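Local coordinates for protein type ii site-specific deoxyribonuclease (Klebsiella pneumoniae, PDB 6EKR) that probably acts as a type II restriction endonuclease of the PD-(D/E)xK nuclease class, cutting DNA at a specific sequence, at residues 221-233 against 260-272. The protein carries 2 engineered substitutions. Sequence-based numbering, arbitrary orientation.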
ATOM      1  N   VAL A 221      24.411  -4.784  -8.051  1.00 53.82           N
ATOM      2  CA  VAL A 221      24.301  -6.086  -7.398  1.00 52.85           C
ATOM      3  C   VAL A 221      22.897  -6.693  -7.538  1.00 52.17           C
ATOM      4  O   VAL A 221      22.761  -7.910  -7.729  1.00 52.38           O
ATOM      5  CB  VAL A 221      24.718  -5.995  -5.913  1.00 53.11           C
ATOM      6  CG1 VAL A 221      24.827  -7.381  -5.286  1.00 53.14           C
ATOM      7  CG2 VAL A 221      26.052  -5.238  -5.773  1.00 53.12           C
ATOM      8  N   TYR A 222      21.866  -5.848  -7.461  1.00 51.06           N
ATOM      9  CA  TYR A 222      20.475  -6.307  -7.538  1.00 49.86           C
ATOM     10  C   TYR A 222      19.676  -5.682  -8.665  1.00 49.12           C
ATOM     11  O   TYR A 222      19.704  -4.478  -8.869  1.00 49.23           O
ATOM     12  CB  TYR A 222      19.771  -6.099  -6.202  1.00 49.75           C
ATOM     13  CG  TYR A 222      20.219  -7.102  -5.176  1.00 49.96           C
ATOM     14  CD1 TYR A 222      19.580  -8.337  -5.056  1.00 50.03           C
ATOM     15  CD2 TYR A 222      21.300  -6.839  -4.344  1.00 50.00           C
ATOM     16  CE1 TYR A 222      19.992  -9.275  -4.111  1.00 49.40           C
ATOM     17  CE2 TYR A 222      21.723  -7.778  -3.403  1.00 50.67           C
ATOM     18  CZ  TYR A 222      21.064  -8.991  -3.299  1.00 50.01           C
ATOM     19  OH  TYR A 222      21.492  -9.916  -2.384  1.00 50.39           O
ATOM     20  N   PHE A 223      18.962  -6.522  -9.398  1.00 48.26           N
ATOM     21  CA  PHE A 223      18.183  -6.077 -10.539  1.00 47.45           C
ATOM     22  C   PHE A 223      16.790  -6.658 -10.411  1.00 46.93           C
ATOM     23  O   PHE A 223      16.623  -7.864 -10.206  1.00 46.99           O
ATOM     24  CB  PHE A 223      18.846  -6.517 -11.855  1.00 47.53           C
ATOM     25  CG  PHE A 223      20.236  -5.963 -12.056  1.00 47.10           C
ATOM     26  CD1 PHE A 223      20.432  -4.782 -12.765  1.00 47.00           C
ATOM     27  CD2 PHE A 223      21.348  -6.624 -11.541  1.00 47.40           C
ATOM     28  CE1 PHE A 223      21.712  -4.266 -12.961  1.00 47.31           C
ATOM     29  CE2 PHE A 223      22.633  -6.116 -11.724  1.00 47.40           C
ATOM     30  CZ  PHE A 223      22.812  -4.932 -12.440  1.00 47.80           C
ATOM     31  N   SER A 224      15.792  -5.793 -10.517  1.00 46.30           N
ATOM     32  CA  SER A 224      14.413  -6.183 -10.255  1.00 45.57           C
ATOM     33  C   SER A 224      13.652  -6.360 -11.542  1.00 45.38           C
ATOM     34  O   SER A 224      13.682  -5.486 -12.409  1.00 45.78           O
ATOM     35  CB  SER A 224      13.711  -5.144  -9.387  1.00 45.21           C
ATOM     36  OG  SER A 224      14.252  -5.117  -8.079  1.00 45.08           O
ATOM     37  N   PHE A 225      12.981  -7.501 -11.668  1.00 44.90           N
ATOM     38  CA  PHE A 225      12.090  -7.753 -12.783  1.00 44.33           C
ATOM     39  C   PHE A 225      10.741  -8.059 -12.190  1.00 44.40           C
ATOM     40  O   PHE A 225      10.619  -8.960 -11.358  1.00 44.61           O
ATOM     41  CB  PHE A 225      12.544  -8.961 -13.587  1.00 44.08           C
ATOM     42  CG  PHE A 225      13.924  -8.854 -14.147  1.00 43.74           C
ATOM     43  CD1 PHE A 225      14.114  -8.751 -15.516  1.00 43.40           C
ATOM     44  CD2 PHE A 225      15.043  -8.912 -13.316  1.00 43.74           C
ATOM     45  CE1 PHE A 225      15.402  -8.689 -16.058  1.00 43.29           C
ATOM     46  CE2 PHE A 225      16.322  -8.841 -13.843  1.00 44.04           C
ATOM     47  CZ  PHE A 225      16.504  -8.735 -15.225  1.00 43.52           C
ATOM     48  N   LEU A 226       9.727  -7.330 -12.638  1.00 44.29           N
ATOM     49  CA  LEU A 226       8.391  -7.439 -12.084  1.00 44.26           C
ATOM     50  C   LEU A 226       7.498  -8.351 -12.913  1.00 44.13           C
ATOM     51  O   LEU A 226       7.280  -8.108 -14.100  1.00 44.00           O
ATOM     52  CB  LEU A 226       7.786  -6.040 -11.980  1.00 44.35           C
ATOM     53  CG  LEU A 226       6.471  -5.805 -11.242  1.00 45.15           C
ATOM     54  CD1 LEU A 226       6.396  -6.596  -9.946  1.00 46.28           C
ATOM     55  CD2 LEU A 226       6.329  -4.321 -10.966  1.00 44.70           C
ATOM     56  N   ALA A 227       6.968  -9.391 -12.272  1.00 44.33           N
ATOM     57  CA  ALA A 227       6.091 -10.362 -12.938  1.00 44.63           C
ATOM     58  C   ALA A 227       4.651 -10.259 -12.451  1.00 44.98           C
ATOM     59  O   ALA A 227       4.392 -10.383 -11.259  1.00 45.22           O
ATOM     60  CB  ALA A 227       6.606 -11.775 -12.734  1.00 44.34           C
ATOM     61  N   CYS A 228       3.726 -10.039 -13.384  1.00 45.22           N
ATOM     62  CA  CYS A 228       2.304  -9.945 -13.076  1.00 45.70           C
ATOM     63  C   CYS A 228       1.457 -10.786 -14.023  1.00 45.55           C
ATOM     64  O   CYS A 228       1.974 -11.364 -14.972  1.00 45.96           O
ATOM     65  CB  CYS A 228       1.851  -8.493 -13.134  1.00 45.63           C
ATOM     66  SG  CYS A 228       2.700  -7.422 -11.971  1.00 48.79           S
ATOM     67  N   ILE A 229       0.157 -10.849 -13.765  1.00 45.35           N
ATOM     68  CA  ILE A 229      -0.761 -11.540 -14.653  1.00 45.36           C
ATOM     69  C   ILE A 229      -1.518 -10.525 -15.501  1.00 45.83           C
ATOM     70  O   ILE A 229      -1.557 -10.634 -16.725  1.00 45.89           O
ATOM     71  CB  ILE A 229      -1.746 -12.472 -13.867  1.00 45.44           C
ATOM     72  CG1 ILE A 229      -0.986 -13.589 -13.132  1.00 44.31           C
ATOM     73  CG2 ILE A 229      -2.850 -13.038 -14.776  1.00 44.16           C
ATOM     74  CD1 ILE A 229       0.010 -14.338 -13.969  1.00 43.27           C
ATOM     75  N   SER A 230      -2.110  -9.534 -14.846  1.00 46.31           N
ATOM     76  CA  SER A 230      -2.860  -8.503 -15.543  1.00 46.71           C
ATOM     77  C   SER A 230      -2.882  -7.223 -14.717  1.00 47.37           C
ATOM     78  O   SER A 230      -2.110  -7.064 -13.771  1.00 47.16           O
ATOM     79  CB  SER A 230      -4.292  -8.978 -15.817  1.00 46.66           C
ATOM     80  OG  SER A 230      -5.115  -8.878 -14.655  1.00 46.34           O
ATOM     81  N   GLU A 231      -3.751  -6.302 -15.123  1.00 48.18           N
ATOM     82  CA  GLU A 231      -4.137  -5.164 -14.315  1.00 48.86           C
ATOM     83  C   GLU A 231      -5.633  -4.987 -14.467  1.00 49.55           C
ATOM     84  O   GLU A 231      -6.156  -3.893 -14.305  1.00 49.68           O
ATOM     85  CB  GLU A 231      -3.401  -3.896 -14.752  1.00 48.88           C
ATOM     86  CG  GLU A 231      -1.920  -3.864 -14.442  1.00 48.95           C
ATOM     87  CD  GLU A 231      -1.605  -4.019 -12.966  1.00 50.28           C
ATOM     88  OE1 GLU A 231      -2.514  -3.856 -12.117  1.00 50.11           O
ATOM     89  OE2 GLU A 231      -0.429  -4.305 -12.654  1.00 51.30           O
ATOM     90  N   THR A 232      -6.316  -6.081 -14.784  1.00 50.81           N
ATOM     91  CA  THR A 232      -7.761  -6.076 -14.962  1.00 52.40           C
ATOM     92  C   THR A 232      -8.496  -5.814 -13.661  1.00 53.67           C
ATOM     93  O   THR A 232      -8.052  -6.200 -12.579  1.00 53.70           O
ATOM     94  CB  THR A 232      -8.277  -7.409 -15.526  1.00 52.36           C
ATOM     95  OG1 THR A 232      -7.918  -8.482 -14.646  1.00 52.77           O
ATOM     96  CG2 THR A 232      -7.706  -7.676 -16.908  1.00 52.78           C
ATOM     97  N   GLN A 233      -9.626  -5.138 -13.777  1.00 55.64           N
ATOM     98  CA  GLN A 233     -10.537  -5.000 -12.664  1.00 57.70           C
ATOM     99  C   GLN A 233     -11.938  -5.304 -13.145  1.00 59.20           C
ATOM    100  O   GLN A 233     -12.371  -4.815 -14.195  1.00 59.30           O
ATOM    101  CB  GLN A 233     -10.481  -3.603 -12.064  1.00 57.65           C
ATOM    102  CG  GLN A 233     -11.182  -3.507 -10.711  1.00 58.06           C
ATOM    103  CD  GLN A 233     -11.330  -2.080 -10.233  1.00 57.89           C
ATOM    104  OE1 GLN A 233     -11.912  -1.232 -10.931  1.00 57.55           O
ATOM    105  NE2 GLN A 233     -10.811  -1.804  -9.035  1.00 56.51           N
ATOM    106  N   LEU A 260      13.835  -0.300 -12.453  1.00 52.70           N
ATOM    107  CA  LEU A 260      13.647  -1.742 -12.603  1.00 52.19           C
ATOM    108  C   LEU A 260      13.989  -2.151 -14.026  1.00 52.53           C
ATOM    109  O   LEU A 260      13.844  -1.358 -14.967  1.00 52.56           O
ATOM    110  CB  LEU A 260      12.210  -2.167 -12.285  1.00 51.56           C
ATOM    111  CG  LEU A 260      11.523  -1.655 -11.027  1.00 50.31           C
ATOM    112  CD1 LEU A 260      10.156  -2.276 -10.946  1.00 49.37           C
ATOM    113  CD2 LEU A 260      12.329  -1.946  -9.770  1.00 48.73           C
ATOM    114  N   SER A 261      14.425  -3.397 -14.178  1.00 52.70           N
ATOM    115  CA  SER A 261      14.878  -3.900 -15.456  1.00 53.05           C
ATOM    116  C   SER A 261      13.727  -4.156 -16.408  1.00 53.72           C
ATOM    117  O   SER A 261      13.885  -4.050 -17.627  1.00 53.99           O
ATOM    118  CB  SER A 261      15.676  -5.165 -15.247  1.00 52.76           C
ATOM    119  OG  SER A 261      16.809  -4.874 -14.458  1.00 53.50           O
ATOM    120  N   GLY A 262      12.563  -4.481 -15.860  1.00 54.29           N
ATOM    121  CA  GLY A 262      11.417  -4.778 -16.695  1.00 54.94           C
ATOM    122  C   GLY A 262      10.133  -5.003 -15.938  1.00 55.61           C
ATOM    123  O   GLY A 262      10.142  -5.244 -14.728  1.00 55.37           O
HETATM  124  N   MSE A 263       9.035  -4.906 -16.687  1.00 56.19           N
HETATM  125  CA  MSE A 263       7.683  -5.174 -16.229  1.00 57.71           C
HETATM  126  C   MSE A 263       7.048  -6.203 -17.148  1.00 55.57           C
HETATM  127  O   MSE A 263       7.043  -6.041 -18.373  1.00 55.80           O
HETATM  128  CB  MSE A 263       6.861  -3.896 -16.282  1.00 57.36           C
HETATM  129  CG  MSE A 263       6.764  -3.149 -14.962  1.00 60.27           C
HETATM  130 SE   MSE A 263       5.782  -1.462 -15.207  1.00 65.13          SE
HETATM  131  CE  MSE A 263       4.535  -2.023 -16.614  1.00 63.62           C
ATOM    132  N   TYR A 264       6.500  -7.264 -16.571  1.00 53.86           N
ATOM    133  CA  TYR A 264       6.005  -8.365 -17.385  1.00 51.90           C
ATOM    134  C   TYR A 264       4.567  -8.728 -17.041  1.00 51.06           C
ATOM    135  O   TYR A 264       4.185  -8.767 -15.868  1.00 51.12           O
ATOM    136  CB  TYR A 264       6.949  -9.568 -17.267  1.00 51.55           C
ATOM    137  CG  TYR A 264       8.398  -9.237 -17.608  1.00 50.86           C
ATOM    138  CD1 TYR A 264       8.906  -9.475 -18.879  1.00 50.29           C
ATOM    139  CD2 TYR A 264       9.250  -8.668 -16.663  1.00 50.33           C
ATOM    140  CE1 TYR A 264      10.215  -9.167 -19.200  1.00 49.83           C
ATOM    141  CE2 TYR A 264      10.560  -8.354 -16.978  1.00 50.47           C
ATOM    142  CZ  TYR A 264      11.035  -8.610 -18.248  1.00 50.18           C
ATOM    143  OH  TYR A 264      12.333  -8.307 -18.566  1.00 50.00           O
ATOM    144  N   TYR A 265       3.770  -8.968 -18.078  1.00 49.70           N
ATOM    145  CA  TYR A 265       2.378  -9.346 -17.915  1.00 48.51           C
ATOM    146  C   TYR A 265       2.007 -10.462 -18.865  1.00 47.81           C
ATOM    147  O   TYR A 265       2.515 -10.539 -19.973  1.00 48.04           O
ATOM    148  CB  TYR A 265       1.455  -8.169 -18.211  1.00 48.42           C
ATOM    149  CG  TYR A 265       1.485  -7.038 -17.213  1.00 48.21           C
ATOM    150  CD1 TYR A 265       0.619  -7.021 -16.118  1.00 47.88           C
ATOM    151  CD2 TYR A 265       2.358  -5.965 -17.383  1.00 48.12           C
ATOM    152  CE1 TYR A 265       0.643  -5.969 -15.205  1.00 48.36           C
ATOM    153  CE2 TYR A 265       2.389  -4.909 -16.482  1.00 48.14           C
ATOM    154  CZ  TYR A 265       1.534  -4.911 -15.400  1.00 48.22           C
ATOM    155  OH  TYR A 265       1.579  -3.857 -14.523  1.00 47.63           O
ATOM    156  N   CYS A 266       1.109 -11.327 -18.423  1.00 46.98           N
ATOM    157  CA  CYS A 266       0.473 -12.268 -19.311  1.00 46.31           C
ATOM    158  C   CYS A 266      -0.476 -11.480 -20.176  1.00 45.74           C
ATOM    159  O   CYS A 266      -0.536 -11.665 -21.391  1.00 45.84           O
ATOM    160  CB  CYS A 266      -0.318 -13.289 -18.510  1.00 46.34           C
ATOM    161  SG  CYS A 266       0.659 -14.637 -17.934  1.00 47.16           S
ATOM    162  N   ASP A 267      -1.210 -10.591 -19.520  1.00 44.98           N
ATOM    163  CA  ASP A 267      -2.215  -9.775 -20.149  1.00 44.41           C
ATOM    164  C   ASP A 267      -1.782  -8.338 -19.932  1.00 44.06           C
ATOM    165  O   ASP A 267      -2.160  -7.712 -18.952  1.00 43.91           O
ATOM    166  CB  ASP A 267      -3.569 -10.081 -19.502  1.00 44.41           C
ATOM    167  CG  ASP A 267      -4.702  -9.223 -20.034  1.00 44.58           C
ATOM    168  OD1 ASP A 267      -4.506  -8.420 -20.973  1.00 45.10           O
ATOM    169  OD2 ASP A 267      -5.816  -9.367 -19.494  1.00 44.97           O
ATOM    170  N   ILE A 268      -0.961  -7.833 -20.848  1.00 44.15           N
ATOM    171  CA  ILE A 268      -0.438  -6.475 -20.758  1.00 44.17           C
ATOM    172  C   ILE A 268      -1.564  -5.481 -20.987  1.00 44.81           C
ATOM    173  O   ILE A 268      -2.244  -5.552 -22.018  1.00 45.11           O
ATOM    174  CB  ILE A 268       0.674  -6.200 -21.778  1.00 43.69           C
ATOM    175  CG1 ILE A 268       1.851  -7.148 -21.566  1.00 43.48           C
ATOM    176  CG2 ILE A 268       1.160  -4.777 -21.625  1.00 43.32           C
ATOM    177  CD1 ILE A 268       2.702  -7.373 -22.802  1.00 43.13           C
ATOM    178  N   PRO A 269      -1.774  -4.556 -20.024  1.00 45.15           N
ATOM    179  CA  PRO A 269      -2.785  -3.533 -20.271  1.00 45.24           C
ATOM    180  C   PRO A 269      -2.354  -2.668 -21.436  1.00 45.69           C
ATOM    181  O   PRO A 269      -1.186  -2.275 -21.533  1.00 45.53           O
ATOM    182  CB  PRO A 269      -2.819  -2.721 -18.972  1.00 45.16           C
ATOM    183  CG  PRO A 269      -1.559  -3.043 -18.262  1.00 45.08           C
ATOM    184  CD  PRO A 269      -1.114  -4.398 -18.710  1.00 44.94           C
ATOM    185  N   GLU A 270      -3.303  -2.411 -22.324  1.00 46.43           N
ATOM    186  CA  GLU A 270      -3.094  -1.616 -23.522  1.00 47.12           C
ATOM    187  C   GLU A 270      -2.408  -0.276 -23.252  1.00 47.36           C
ATOM    188  O   GLU A 270      -1.549   0.134 -24.038  1.00 48.12           O
ATOM    189  CB  GLU A 270      -4.433  -1.410 -24.208  1.00 47.36           C
ATOM    190  CG  GLU A 270      -4.442  -0.414 -25.339  1.00 48.78           C
ATOM    191  CD  GLU A 270      -5.852  -0.154 -25.811  1.00 50.55           C
ATOM    192  OE1 GLU A 270      -6.264  -0.780 -26.817  1.00 50.66           O
ATOM    193  OE2 GLU A 270      -6.550   0.650 -25.150  1.00 51.19           O
ATOM    194  N   ARG A 271      -2.758   0.387 -22.146  1.00 47.21           N
ATOM    195  CA  ARG A 271      -2.128   1.658 -21.778  1.00 47.24           C
ATOM    196  C   ARG A 271      -0.619   1.542 -21.582  1.00 47.69           C
ATOM    197  O   ARG A 271       0.121   2.450 -21.941  1.00 47.76           O
ATOM    198  CB  ARG A 271      -2.775   2.256 -20.524  1.00 47.09           C
ATOM    199  CG  ARG A 271      -2.200   3.610 -20.059  1.00 46.61           C
ATOM    200  CD  ARG A 271      -2.309   4.693 -21.131  1.00 46.76           C
ATOM    201  NE  ARG A 271      -1.581   5.917 -20.789  1.00 46.70           N
ATOM    202  CZ  ARG A 271      -0.294   6.139 -21.060  1.00 46.99           C
ATOM    203  NH1 ARG A 271       0.438   5.218 -21.669  1.00 46.81           N
ATOM    204  NH2 ARG A 271       0.272   7.285 -20.708  1.00 46.41           N
ATOM    205  N   TYR A 272      -0.163   0.426 -21.020  1.00 48.24           N
ATOM    206  CA  TYR A 272       1.260   0.247 -20.748  1.00 48.65           C
ATOM    207  C   TYR A 272       2.085  -0.103 -22.000  1.00 49.42           C
ATOM    208  O   TYR A 272       3.303  -0.281 -21.908  1.00 49.85           O
ATOM    209  CB  TYR A 272       1.498  -0.777 -19.621  1.00 48.13           C
ATOM    210  CG  TYR A 272       1.130  -0.312 -18.218  1.00 47.61           C
ATOM    211  CD1 TYR A 272       0.821   1.019 -17.951  1.00 47.97           C
ATOM    212  CD2 TYR A 272       1.111  -1.205 -17.149  1.00 47.76           C
ATOM    213  CE1 TYR A 272       0.492   1.448 -16.663  1.00 48.14           C
ATOM    214  CE2 TYR A 272       0.769  -0.787 -15.856  1.00 47.95           C
ATOM    215  CZ  TYR A 272       0.464   0.542 -15.620  1.00 47.64           C
ATOM    216  OH  TYR A 272       0.144   0.981 -14.354  1.00 46.35           O
TER
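The Y265 ring has P269 CD over the centre of one face and takes the carboxylate of E231 and the S230 backbone at its edge; CB of C228 comes in obliquely. Carboxylate and ring planes stand 73° apart, and Y265 OH donates to E231 OE2 over 2.8 Å, meeting it on the anti side and slightly out of the carboxylate plane. A bend at chi2 brings OE2 to the edge of the ring. Farther along, S261 CB lies over one face of the F225 ring, 3.7 Å from its centroid and 15° off the normal, a CH-pi contact; Y264, side by side with F225, reaches the edge of that ring. L226 and M263 project to the opposite side of the sheet.

The backbones supply the evidence for parallel pairing: the strand axes run 4.8 Å apart at 18°, and L226 N bonds G262 O nearly straight (3.0 Å) while L226 O accepts Y264 N. The ladder joins two inner strands of the mixed sheet, with helix 286-298 packed on the F225, A227 and Y264 side, consistent with the mixed-sheet core of the PD-(D/E)xK nuclease fold. Beyond the strands, D267 N bonds I229 O at 2.8 Å, keeping the two segments paired.

T199 also bonds E231 OE2, so two hydroxyls, Y265 OH and T199 OG1, grip this buried oxygen and probably hold the carboxylate's orientation.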